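Fimbriae-associated protein FAP1 (Streptococcus parasanguinis, PDB 2X12) serves as a cell-wall-anchored, serine-rich fimbrial adhesin that probably mediates bacterial attachment and biofilm formation, with adhesion modulated by pH. Local coordinates at residues A[148-153]-A[179-184]; A[154-159]-A[331-336]; A[233-238]-A[268-273]; A[239-244]-A[257-262]. All coordinates share one frame; numbering follows the deposited sequence.

Contact 1: residues A[148-153]-A[179-184]; sequences KTTFTI and SISAVY
Strand 148-152 runs antiparallel to strand 179-184, the two axes 4.6 Å apart and their directions 161° from each other. T149 and Y184 form one hydrogen-bonded pair, exchanging both N-H groups, and F151 with A182 forms the next; the F151 N to A182 O bond is nearly straight (2.7 Å, 171°). Between them T150 and V183 make a non-hydrogen-bonded pair. Side chains therefore alternate. T149, F151, A182 and Y184 point to one face. F151 has CG anti to its carbonyl carbon, so its ring lies alongside the Y184 side chain, both pointing the same way, with F151 CE1 3.9 Å from Y184 CB. A182, opposite F151, presents just its methyl, and the two CB atoms sit 4.4 Å apart. On the other face the V183 branches divide the work: CG2 meets T150 OG1 at 3.6 Å, while CG1 lies against K148 CD at 4.0 Å. At the far end I153 CD1 folds back over the backbone of S179 and I180. The pair is one margin of a five-stranded sheet, 148-152 being an outermost strand; 179-184 is bonded on its second side to strand 190-197, where A182 touches I191 and W193.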
loop_
_atom_site.group_PDB
_atom_site.type_symbol
_atom_site.label_atom_id
_atom_site.label_comp_id
_atom_site.label_asym_id
_atom_site.label_seq_id
_atom_site.Cartn_x
_atom_site.Cartn_y
_atom_site.Cartn_z
ATOM N N LYS A 148 13.869 -17.501 6.869
ATOM C CA LYS A 148 13.160 -16.284 6.455
ATOM C C LYS A 148 14.059 -15.137 6.014
ATOM O O LYS A 148 15.183 -15.014 6.461
ATOM C CB LYS A 148 12.271 -15.797 7.607
ATOM C CG LYS A 148 11.510 -16.935 8.335
ATOM C CD LYS A 148 10.350 -16.413 9.262
ATOM C CE LYS A 148 9.335 -17.527 9.677
ATOM N NZ LYS A 148 7.919 -17.011 9.646
ATOM N N THR A 149 13.551 -14.272 5.158
ATOM C CA THR A 149 14.306 -13.123 4.738
ATOM C C THR A 149 13.424 -11.895 4.819
ATOM O O THR A 149 12.249 -11.950 4.454
ATOM C CB THR A 149 14.805 -13.312 3.311
ATOM O OG1 THR A 149 15.557 -14.538 3.229
ATOM C CG2 THR A 149 15.668 -12.115 2.875
ATOM N N THR A 150 13.964 -10.787 5.314
ATOM C CA THR A 150 13.195 -9.566 5.327
ATOM C C THR A 150 13.579 -8.686 4.149
ATOM O O THR A 150 14.733 -8.456 3.888
ATOM C CB THR A 150 13.376 -8.805 6.610
ATOM O OG1 THR A 150 13.039 -9.665 7.707
ATOM C CG2 THR A 150 12.474 -7.527 6.591
ATOM N N PHE A 151 12.576 -8.234 3.418
ATOM C CA PHE A 151 12.763 -7.297 2.315
ATOM C C PHE A 151 12.201 -5.975 2.724
ATOM O O PHE A 151 11.168 -5.951 3.391
ATOM C CB PHE A 151 11.975 -7.750 1.067
ATOM C CG PHE A 151 12.433 -9.073 0.497
ATOM C CD1 PHE A 151 11.528 -10.091 0.248
ATOM C CD2 PHE A 151 13.784 -9.284 0.229
ATOM C CE1 PHE A 151 11.953 -11.279 -0.249
ATOM C CE2 PHE A 151 14.225 -10.480 -0.271
ATOM C CZ PHE A 151 13.315 -11.483 -0.500
ATOM N N THR A 152 12.863 -4.895 2.305
ATOM C CA THR A 152 12.338 -3.553 2.459
ATOM C C THR A 152 12.293 -2.876 1.079
ATOM O O THR A 152 12.792 -3.411 0.118
ATOM C CB THR A 152 13.145 -2.666 3.495
ATOM O OG1 THR A 152 14.408 -2.287 2.953
ATOM C CG2 THR A 152 13.357 -3.340 4.848
ATOM N N ILE A 153 11.694 -1.692 1.000
ATOM C CA ILE A 153 11.544 -0.949 -0.244
ATOM C C ILE A 153 12.852 -0.976 -0.954
ATOM O O ILE A 153 12.901 -1.175 -2.158
ATOM C CB ILE A 153 11.198 0.563 -0.037
ATOM C CG1 ILE A 153 10.090 0.816 1.027
ATOM C CG2 ILE A 153 10.898 1.261 -1.344
ATOM C CD1 ILE A 153 10.799 1.148 2.622
ATOM N N SER A 179 7.513 3.072 5.711
ATOM C CA SER A 179 8.260 1.849 5.369
ATOM C C SER A 179 7.372 0.713 4.827
ATOM O O SER A 179 6.192 0.609 5.132
ATOM C CB SER A 179 9.022 1.336 6.606
ATOM O OG SER A 179 8.256 0.389 7.311
ATOM N N ILE A 180 7.948 -0.162 4.040
ATOM C CA ILE A 180 7.269 -1.413 3.719
ATOM C C ILE A 180 8.266 -2.530 3.966
ATOM O O ILE A 180 9.467 -2.376 3.682
ATOM C CB ILE A 180 6.772 -1.470 2.283
ATOM C CG1 ILE A 180 5.830 -0.303 2.048
ATOM C CG2 ILE A 180 6.048 -2.733 2.076
ATOM C CD1 ILE A 180 5.019 -0.348 0.792
ATOM N N SER A 181 7.780 -3.642 4.497
ATOM C CA SER A 181 8.663 -4.679 4.957
ATOM C C SER A 181 7.927 -5.942 4.681
ATOM O O SER A 181 6.739 -6.006 4.998
ATOM C CB SER A 181 8.952 -4.475 6.454
ATOM O OG SER A 181 9.219 -5.679 7.163
ATOM N N ALA A 182 8.601 -6.916 4.060
ATOM C CA ALA A 182 8.001 -8.207 3.759
ATOM C C ALA A 182 8.926 -9.317 4.219
ATOM O O ALA A 182 10.109 -9.318 3.858
ATOM C CB ALA A 182 7.767 -8.320 2.306
ATOM N N VAL A 183 8.389 -10.259 5.006
ATOM C CA VAL A 183 9.144 -11.412 5.515
ATOM C C VAL A 183 8.705 -12.618 4.740
ATOM O O VAL A 183 7.562 -13.047 4.842
ATOM C CB VAL A 183 8.865 -11.606 7.003
ATOM C CG1 VAL A 183 9.286 -12.961 7.500
ATOM C CG2 VAL A 183 9.567 -10.514 7.802
ATOM N N TYR A 184 9.625 -13.151 3.949
ATOM C CA TYR A 184 9.358 -14.276 3.038
ATOM C C TYR A 184 9.930 -15.517 3.660
ATOM O O TYR A 184 11.080 -15.506 4.040
ATOM C CB TYR A 184 10.030 -14.040 1.676
ATOM C CG TYR A 184 10.242 -15.282 0.812
ATOM C CD1 TYR A 184 9.190 -15.877 0.128
ATOM C CD2 TYR A 184 11.491 -15.840 0.661
ATOM C CE1 TYR A 184 9.379 -17.024 -0.656
ATOM C CE2 TYR A 184 11.705 -16.976 -0.129
ATOM C CZ TYR A 184 10.650 -17.572 -0.780
ATOM O OH TYR A 184 10.874 -18.704 -1.554
#

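Contact 2: residues A[154-159]-A[331-336]; sequences SDFSNG and GGYQVS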
loop_
_atom_site.group_PDB
_atom_site.type_symbol
_atom_site.label_atom_id
_atom_site.label_comp_id
_atom_site.label_asym_id
_atom_site.label_seq_id
_atom_site.Cartn_x
_atom_site.Cartn_y
_atom_site.Cartn_z
ATOM N N SER A 154 13.940 -0.792 -0.219
ATOM C CA SER A 154 15.219 -0.699 -0.889
ATOM C C SER A 154 15.624 -2.017 -1.589
ATOM O O SER A 154 16.611 -2.070 -2.343
ATOM C CB SER A 154 16.295 -0.228 0.085
ATOM O OG SER A 154 16.589 -1.230 1.022
ATOM N N ASP A 155 14.881 -3.078 -1.317
ATOM C CA ASP A 155 15.091 -4.345 -2.006
ATOM C C ASP A 155 14.237 -4.461 -3.290
ATOM O O ASP A 155 14.349 -5.460 -4.034
ATOM C CB ASP A 155 14.825 -5.543 -1.071
ATOM C CG ASP A 155 15.804 -5.623 0.106
ATOM O OD1 ASP A 155 17.025 -5.806 -0.101
ATOM O OD2 ASP A 155 15.324 -5.545 1.254
ATOM N N PHE A 156 13.419 -3.441 -3.551
ATOM C CA PHE A 156 12.666 -3.379 -4.773
ATOM C C PHE A 156 13.040 -2.235 -5.688
ATOM O O PHE A 156 12.499 -2.153 -6.753
ATOM C CB PHE A 156 11.219 -3.222 -4.442
ATOM C CG PHE A 156 10.733 -4.114 -3.327
ATOM C CD1 PHE A 156 10.960 -5.463 -3.329
ATOM C CD2 PHE A 156 9.920 -3.614 -2.321
ATOM C CE1 PHE A 156 10.412 -6.300 -2.300
ATOM C CE2 PHE A 156 9.365 -4.456 -1.306
ATOM C CZ PHE A 156 9.632 -5.772 -1.296
ATOM N N SER A 157 13.937 -1.355 -5.267
ATOM C CA SER A 157 14.485 -0.285 -6.116
ATOM C C SER A 157 14.317 -0.438 -7.633
ATOM O O SER A 157 13.814 0.488 -8.334
ATOM C CB SER A 157 16.007 -0.179 -5.930
ATOM O OG SER A 157 16.460 -0.866 -4.776
ATOM N N ASN A 158 14.803 -1.570 -8.154
ATOM C CA ASN A 158 15.049 -1.692 -9.588
ATOM C C ASN A 158 13.792 -1.740 -10.415
ATOM O O ASN A 158 13.651 -1.016 -11.395
ATOM C CB ASN A 158 15.911 -2.906 -9.890
ATOM C CG ASN A 158 17.262 -2.751 -9.355
ATOM O OD1 ASN A 158 17.622 -1.648 -8.953
ATOM N ND2 ASN A 158 18.019 -3.827 -9.303
ATOM N N GLY A 159 12.880 -2.590 -10.020
ATOM C CA GLY A 159 11.612 -2.626 -10.698
ATOM C C GLY A 159 10.575 -1.954 -9.855
ATOM O O GLY A 159 10.640 -1.939 -8.602
ATOM N N GLY A 331 -0.794 6.868 -0.659
ATOM C CA GLY A 331 0.567 6.613 -1.138
ATOM C C GLY A 331 0.801 5.135 -1.084
ATOM O O GLY A 331 -0.024 4.391 -0.539
ATOM N N GLY A 332 1.912 4.690 -1.648
ATOM C CA GLY A 332 2.126 3.268 -1.727
ATOM C C GLY A 332 3.162 2.874 -2.721
ATOM O O GLY A 332 3.958 3.709 -3.176
ATOM N N TYR A 333 3.179 1.605 -3.073
ATOM C CA TYR A 333 4.261 1.102 -3.849
ATOM C C TYR A 333 3.773 0.018 -4.724
ATOM O O TYR A 333 2.839 -0.682 -4.367
ATOM C CB TYR A 333 5.280 0.546 -2.903
ATOM C CG TYR A 333 6.648 0.415 -3.492
ATOM C CD1 TYR A 333 7.044 -0.726 -4.108
ATOM C CD2 TYR A 333 7.547 1.451 -3.423
ATOM C CE1 TYR A 333 8.330 -0.840 -4.616
ATOM C CE2 TYR A 333 8.796 1.355 -3.951
ATOM C CZ TYR A 333 9.203 0.209 -4.541
ATOM O OH TYR A 333 10.496 0.141 -5.063
ATOM N N GLN A 334 4.391 -0.129 -5.877
ATOM C CA GLN A 334 4.108 -1.244 -6.781
ATOM C C GLN A 334 5.383 -2.073 -6.820
ATOM O O GLN A 334 6.447 -1.556 -7.115
ATOM C CB GLN A 334 3.829 -0.710 -8.162
ATOM C CG GLN A 334 3.913 -1.730 -9.270
ATOM C CD GLN A 334 2.562 -2.022 -9.882
ATOM O OE1 GLN A 334 1.866 -1.172 -10.350
ATOM N NE2 GLN A 334 2.198 -3.215 -9.860
ATOM N N VAL A 335 5.312 -3.349 -6.509
ATOM C CA VAL A 335 6.493 -4.162 -6.610
ATOM C C VAL A 335 6.533 -4.811 -7.962
ATOM O O VAL A 335 5.515 -5.250 -8.465
ATOM C CB VAL A 335 6.484 -5.245 -5.569
ATOM C CG1 VAL A 335 7.701 -6.155 -5.765
ATOM C CG2 VAL A 335 6.451 -4.638 -4.204
ATOM N N SER A 336 7.702 -4.887 -8.564
ATOM C CA SER A 336 7.784 -5.542 -9.847
ATOM C C SER A 336 9.122 -6.210 -9.938
ATOM O O SER A 336 9.939 -5.912 -10.820
ATOM C CB SER A 336 7.545 -4.579 -11.012
ATOM O OG SER A 336 7.272 -5.321 -12.191
#
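F156 is the one side chain of the loop 154-159 that reaches in, and it meets two residues of strand 331-336 from different directions. V335 comes over a face of the phenyl ring: its CG2 methyl is 4.2 Å from the F156 ring centroid and 15° off the ring normal, a CH-pi contact displaced a little toward the rim. V335 CG1, anti to its own backbone N, touches the same ring at CD1. Y333 approaches obliquely, its ring centre 6.0 Å from that of F156 and the two planes at 45°. The closest approaches run from F156 CB to the phenol end of the tyrosine, 3.5 Å to Y333 OH and 3.7 Å to Y333 CE1, while F156 CD2 also meets CE1. Further along, the loop comes in close with its backbone alone, as G159 CA passes 3.7 Å from the carbonyl O of S336. The exposed side of the loop is tied to the chain beyond the strand, where N339 bonds both S157 OG and the backbone N of N158. V338 also packs on F156. The loop crosses from edge strand 148-152 of one sheet to strand 162-163 of the other, with F156 packed on strand 330-336, which pairs with 162-163; such a connection between sheets is consistent with a beta-sandwich.

Contact 3: residues A[233-238]-A[268-273]; sequences VLIDGA and HTITFD
Strands 233-235 and 268-273 pair antiparallel, and the type I' beta turn I235 to A238 that follows the first of them brings D236 against H268. H268 ND1 donates to the syn lone pair of D236 OD2 at 2.6 Å, and that oxygen lies close to the imidazole plane although carboxylate and ring are turned 34° apart. The second carboxylate oxygen, D236 OD1, takes the backbone N of T269 at 3.2 Å from above the carboxylate plane. With both oxygens engaged, the carboxylate is held against rotation, and its charge would be expected to favour a protonated histidine. D236 N bonds T269 O at 2.9 Å, which keeps D236 beside the start of strand 268-273, where its carboxylate meets H268 and T269. Behind the turn the strands zip up regularly, with L234 and T271 as a hydrogen-bonded pair and I235 with I270 as a non-hydrogen-bonded one, I235 CG1 lying 4.2 Å from I270 CG2. V233 and I270 rest on I217 of strand 212-220. F272 stacks its ring on W193 of the adjoining strand 190-197. V233 lies alongside F272, both pointing the same way, with V233 CG2 3.6 Å from F272 CB.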
loop_
_atom_site.group_PDB
_atom_site.type_symbol
_atom_site.label_atom_id
_atom_site.label_comp_id
_atom_site.label_asym_id
_atom_site.label_seq_id
_atom_site.Cartn_x
_atom_site.Cartn_y
_atom_site.Cartn_z
ATOM N N VAL A 233 -5.819 -9.724 6.651
ATOM C CA VAL A 233 -5.466 -8.322 6.471
ATOM C C VAL A 233 -5.920 -7.536 7.678
ATOM O O VAL A 233 -7.129 -7.497 7.987
ATOM C CB VAL A 233 -6.145 -7.720 5.260
ATOM C CG1 VAL A 233 -5.796 -6.290 5.157
ATOM C CG2 VAL A 233 -5.733 -8.453 4.000
ATOM N N LEU A 234 -4.967 -6.915 8.367
ATOM C CA LEU A 234 -5.279 -6.226 9.611
ATOM C C LEU A 234 -4.818 -4.800 9.560
ATOM O O LEU A 234 -3.918 -4.486 8.844
ATOM C CB LEU A 234 -4.604 -6.929 10.789
ATOM C CG LEU A 234 -4.928 -8.417 11.057
ATOM C CD1 LEU A 234 -4.230 -8.791 12.347
ATOM C CD2 LEU A 234 -6.443 -8.771 11.082
ATOM N N ILE A 235 -5.433 -3.928 10.328
ATOM C CA ILE A 235 -4.892 -2.590 10.559
ATOM C C ILE A 235 -4.876 -2.317 12.038
ATOM O O ILE A 235 -5.900 -2.523 12.708
ATOM C CB ILE A 235 -5.790 -1.538 9.921
ATOM C CG1 ILE A 235 -5.876 -1.785 8.412
ATOM C CG2 ILE A 235 -5.266 -0.139 10.216
ATOM C CD1 ILE A 235 -6.513 -0.665 7.665
ATOM N N ASP A 236 -3.738 -1.830 12.534
ATOM C CA ASP A 236 -3.527 -1.681 13.990
ATOM C C ASP A 236 -3.921 -2.952 14.746
ATOM O O ASP A 236 -4.478 -2.876 15.833
ATOM C CB ASP A 236 -4.304 -0.468 14.527
ATOM C CG ASP A 236 -3.984 0.808 13.736
ATOM O OD1 ASP A 236 -2.775 1.023 13.489
ATOM O OD2 ASP A 236 -4.910 1.573 13.349
ATOM N N GLY A 237 -3.672 -4.111 14.136
ATOM C CA GLY A 237 -4.034 -5.394 14.729
ATOM C C GLY A 237 -5.504 -5.742 14.737
ATOM O O GLY A 237 -5.866 -6.800 15.287
ATOM N N ALA A 238 -6.350 -4.867 14.175
ATOM C CA ALA A 238 -7.788 -5.082 14.195
ATOM C C ALA A 238 -8.208 -5.549 12.805
ATOM O O ALA A 238 -7.455 -5.399 11.849
ATOM C CB ALA A 238 -8.494 -3.835 14.603
ATOM N N HIS A 268 -0.544 4.468 11.345
ATOM C CA HIS A 268 -1.197 3.174 11.353
ATOM C C HIS A 268 -0.257 2.113 10.891
ATOM O O HIS A 268 0.699 2.423 10.231
ATOM C CB HIS A 268 -2.374 3.213 10.436
ATOM C CG HIS A 268 -3.476 4.076 10.932
ATOM N ND1 HIS A 268 -4.303 3.691 11.965
ATOM C CD2 HIS A 268 -3.893 5.307 10.548
ATOM C CE1 HIS A 268 -5.192 4.647 12.188
ATOM N NE2 HIS A 268 -4.966 5.640 11.343
ATOM N N THR A 269 -0.542 0.866 11.238
ATOM C CA THR A 269 0.307 -0.261 10.889
ATOM C C THR A 269 -0.546 -1.292 10.242
ATOM O O THR A 269 -1.343 -1.936 10.905
ATOM C CB THR A 269 0.921 -0.855 12.144
ATOM O OG1 THR A 269 1.658 0.170 12.811
ATOM C CG2 THR A 269 1.842 -2.047 11.829
ATOM N N ILE A 270 -0.384 -1.431 8.940
ATOM C CA ILE A 270 -1.192 -2.337 8.132
ATOM C C ILE A 270 -0.379 -3.577 7.882
ATOM O O ILE A 270 0.789 -3.473 7.550
ATOM C CB ILE A 270 -1.483 -1.709 6.767
ATOM C CG1 ILE A 270 -1.967 -0.253 6.931
ATOM C CG2 ILE A 270 -2.499 -2.542 5.958
ATOM C CD1 ILE A 270 -1.810 0.612 5.661
ATOM N N THR A 271 -0.985 -4.742 8.049
ATOM C CA THR A 271 -0.316 -6.019 7.814
ATOM C C THR A 271 -1.261 -7.024 7.150
ATOM O O THR A 271 -2.491 -7.013 7.368
ATOM C CB THR A 271 0.127 -6.677 9.089
ATOM O OG1 THR A 271 -1.030 -6.957 9.863
ATOM C CG2 THR A 271 1.015 -5.793 9.841
ATOM N N PHE A 272 -0.660 -7.916 6.367
ATOM C CA PHE A 272 -1.380 -8.982 5.670
ATOM C C PHE A 272 -0.388 -10.021 5.157
ATOM O O PHE A 272 0.825 -9.805 5.182
ATOM C CB PHE A 272 -2.191 -8.423 4.494
ATOM C CG PHE A 272 -1.363 -7.680 3.495
ATOM C CD1 PHE A 272 -0.827 -8.318 2.402
ATOM C CD2 PHE A 272 -1.100 -6.340 3.659
ATOM C CE1 PHE A 272 -0.042 -7.605 1.476
ATOM C CE2 PHE A 272 -0.322 -5.630 2.747
ATOM C CZ PHE A 272 0.214 -6.258 1.673
ATOM N N ASP A 273 -0.930 -11.142 4.699
ATOM C CA ASP A 273 -0.167 -12.285 4.250
ATOM C C ASP A 273 -0.542 -12.564 2.802
ATOM O O ASP A 273 -1.646 -12.277 2.387
ATOM C CB ASP A 273 -0.523 -13.488 5.122
ATOM C CG ASP A 273 -0.094 -13.314 6.567
ATOM O OD1 ASP A 273 0.752 -12.403 6.802
ATOM O OD2 ASP A 273 -0.590 -14.092 7.453
#

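Contact 4: residues A[239-244]-A[257-262]; sequences ATNPVT and VSKGTT
K259, V257 and N241 bury the most surface here. V257 is the backbone anchor. It forms a hydrogen-bonded antiparallel pair with N241, the two side chains pointing to the same face: V257 N meets N241 O at 2.8 Å and almost straight (175°), while the return bond from N241 N to V257 O has the same length but is more bent (138°). V257 CG2 then reaches toward V243 CG2, 4.3 Å away, and the valine is further packed by Y214 of strand 212-220 and by F301. The exposed K259 chain runs across the N241 amide. Its CG is anti to the carbonyl carbon and the chain is fully extended beyond, so the methylene groups cross the amide at about a right angle. K259 CG lies 3.7 Å from N241 ND2 and K259 CE 3.5 Å from N241 OD1, while CE also touches the A239 methyl at 4.0 Å. Contact with the amide is thus made by the aliphatic part of the lysine. A weak bond of 3.3 Å from K259 N to A239 O carries the backbone ladder one step further, where strand 254-263 is interrupted after S258. In that interruption S258 OG donates to G260 O at 2.8 Å and also hydrogen-bonds the backbone N of T215, tying it to strand 212-220. The whole is the open end of a beta hairpin, strands 240-243 and 254-263, forming a short outer strand pairing on the second antiparallel sheet of the domain.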
loop_
_atom_site.group_PDB
_atom_site.type_symbol
_atom_site.label_atom_id
_atom_site.label_comp_id
_atom_site.label_asym_id
_atom_site.label_seq_id
_atom_site.Cartn_x
_atom_site.Cartn_y
_atom_site.Cartn_z
ATOM N N ALA A 239 -9.403 -6.127 12.687
ATOM C CA ALA A 239 -9.893 -6.627 11.384
ATOM C C ALA A 239 -10.334 -5.495 10.404
ATOM O O ALA A 239 -10.308 -4.303 10.763
ATOM C CB ALA A 239 -11.002 -7.698 11.582
ATOM N N THR A 240 -10.699 -5.921 9.188
ATOM C CA THR A 240 -11.080 -5.076 8.078
ATOM C C THR A 240 -12.307 -5.588 7.260
ATOM O O THR A 240 -12.529 -6.781 7.141
ATOM C CB THR A 240 -9.908 -5.002 7.096
ATOM O OG1 THR A 240 -9.550 -6.326 6.658
ATOM C CG2 THR A 240 -8.712 -4.363 7.768
ATOM N N ASN A 241 -13.087 -4.679 6.670
ATOM C CA ASN A 241 -14.094 -5.055 5.662
ATOM C C ASN A 241 -13.532 -4.826 4.287
ATOM O O ASN A 241 -12.823 -3.835 4.060
ATOM C CB ASN A 241 -15.362 -4.221 5.787
ATOM C CG ASN A 241 -16.061 -4.441 7.110
ATOM O OD1 ASN A 241 -16.376 -5.594 7.496
ATOM N ND2 ASN A 241 -16.285 -3.358 7.834
ATOM N N PRO A 242 -13.807 -5.744 3.360
ATOM C CA PRO A 242 -13.358 -5.559 2.006
ATOM C C PRO A 242 -14.343 -4.670 1.232
ATOM O O PRO A 242 -15.551 -4.798 1.389
ATOM C CB PRO A 242 -13.333 -6.984 1.464
ATOM C CG PRO A 242 -14.358 -7.640 2.167
ATOM C CD PRO A 242 -14.409 -7.062 3.534
ATOM N N VAL A 243 -13.823 -3.753 0.432
ATOM C CA VAL A 243 -14.632 -3.039 -0.519
ATOM C C VAL A 243 -14.101 -3.401 -1.859
ATOM O O VAL A 243 -12.921 -3.302 -2.052
ATOM C CB VAL A 243 -14.499 -1.548 -0.361
ATOM C CG1 VAL A 243 -15.188 -0.865 -1.477
ATOM C CG2 VAL A 243 -15.096 -1.095 0.970
ATOM N N THR A 244 -14.993 -3.840 -2.747
ATOM C CA THR A 244 -14.668 -4.283 -4.098
ATOM C C THR A 244 -15.027 -3.204 -5.084
ATOM O O THR A 244 -15.888 -2.379 -4.840
ATOM C CB THR A 244 -15.432 -5.558 -4.526
ATOM O OG1 THR A 244 -16.801 -5.262 -4.814
ATOM C CG2 THR A 244 -15.357 -6.608 -3.461
ATOM N N VAL A 257 -10.687 -2.124 4.394
ATOM C CA VAL A 257 -10.890 -0.903 5.162
ATOM C C VAL A 257 -11.066 -1.266 6.616
ATOM O O VAL A 257 -11.566 -2.340 6.918
ATOM C CB VAL A 257 -12.108 -0.160 4.695
ATOM C CG1 VAL A 257 -12.398 0.955 5.637
ATOM C CG2 VAL A 257 -11.863 0.366 3.329
ATOM N N SER A 258 -10.648 -0.398 7.526
ATOM C CA SER A 258 -10.742 -0.752 8.936
ATOM C C SER A 258 -12.202 -0.842 9.400
ATOM O O SER A 258 -13.106 -0.121 8.896
ATOM C CB SER A 258 -10.010 0.254 9.804
ATOM O OG SER A 258 -10.455 1.542 9.533
ATOM N N LYS A 259 -12.429 -1.749 10.341
ATOM C CA LYS A 259 -13.744 -1.926 10.900
ATOM C C LYS A 259 -14.016 -0.800 11.865
ATOM O O LYS A 259 -15.152 -0.316 11.970
ATOM C CB LYS A 259 -13.868 -3.274 11.613
ATOM C CG LYS A 259 -14.212 -4.421 10.651
ATOM C CD LYS A 259 -14.953 -5.655 11.272
ATOM C CE LYS A 259 -14.738 -6.919 10.340
ATOM N NZ LYS A 259 -15.458 -8.163 10.772
ATOM N N GLY A 260 -12.970 -0.372 12.566
ATOM C CA GLY A 260 -13.101 0.721 13.520
ATOM C C GLY A 260 -12.492 2.012 12.997
ATOM O O GLY A 260 -11.653 2.024 12.053
ATOM N N THR A 261 -12.898 3.102 13.634
ATOM C CA THR A 261 -12.360 4.421 13.329
ATOM C C THR A 261 -11.287 4.841 14.350
ATOM O O THR A 261 -10.997 4.163 15.336
ATOM C CB THR A 261 -13.502 5.465 13.331
ATOM O OG1 THR A 261 -14.192 5.457 14.604
ATOM C CG2 THR A 261 -14.489 5.167 12.229
ATOM N N THR A 262 -10.714 5.997 14.110
ATOM C CA THR A 262 -9.675 6.524 14.967
ATOM C C THR A 262 -9.981 7.969 15.223
ATOM O O THR A 262 -10.163 8.723 14.281
ATOM C CB THR A 262 -8.352 6.409 14.241
ATOM O OG1 THR A 262 -8.050 5.023 14.130
ATOM C CG2 THR A 262 -7.261 7.092 14.982
#

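In the fold
Contacts 1 and 3 involve the two outermost strands of the same five-stranded sheet, their centres about 15 Å apart. Contacts 2 and 4 both reach the other sheet, about 25 Å apart between centres and on opposite sides of the chain's centre. The four contacts fall into two touching pairs. Contacts 1 and 2, with centres about 11 Å apart, share a seam where I153 CG2 lies 3.4 Å from Y333 CE2, I180 also packs on Y333, and F151 packs on F156. Contacts 3 and 4, about 10 Å apart between centres, are joined through T240 OG1, probably hydrogen-bonded to V233 O at 3.0 Å, and through H268 CE1, which packs on T262 OG1. Both lie within the long loop closed by contact 2.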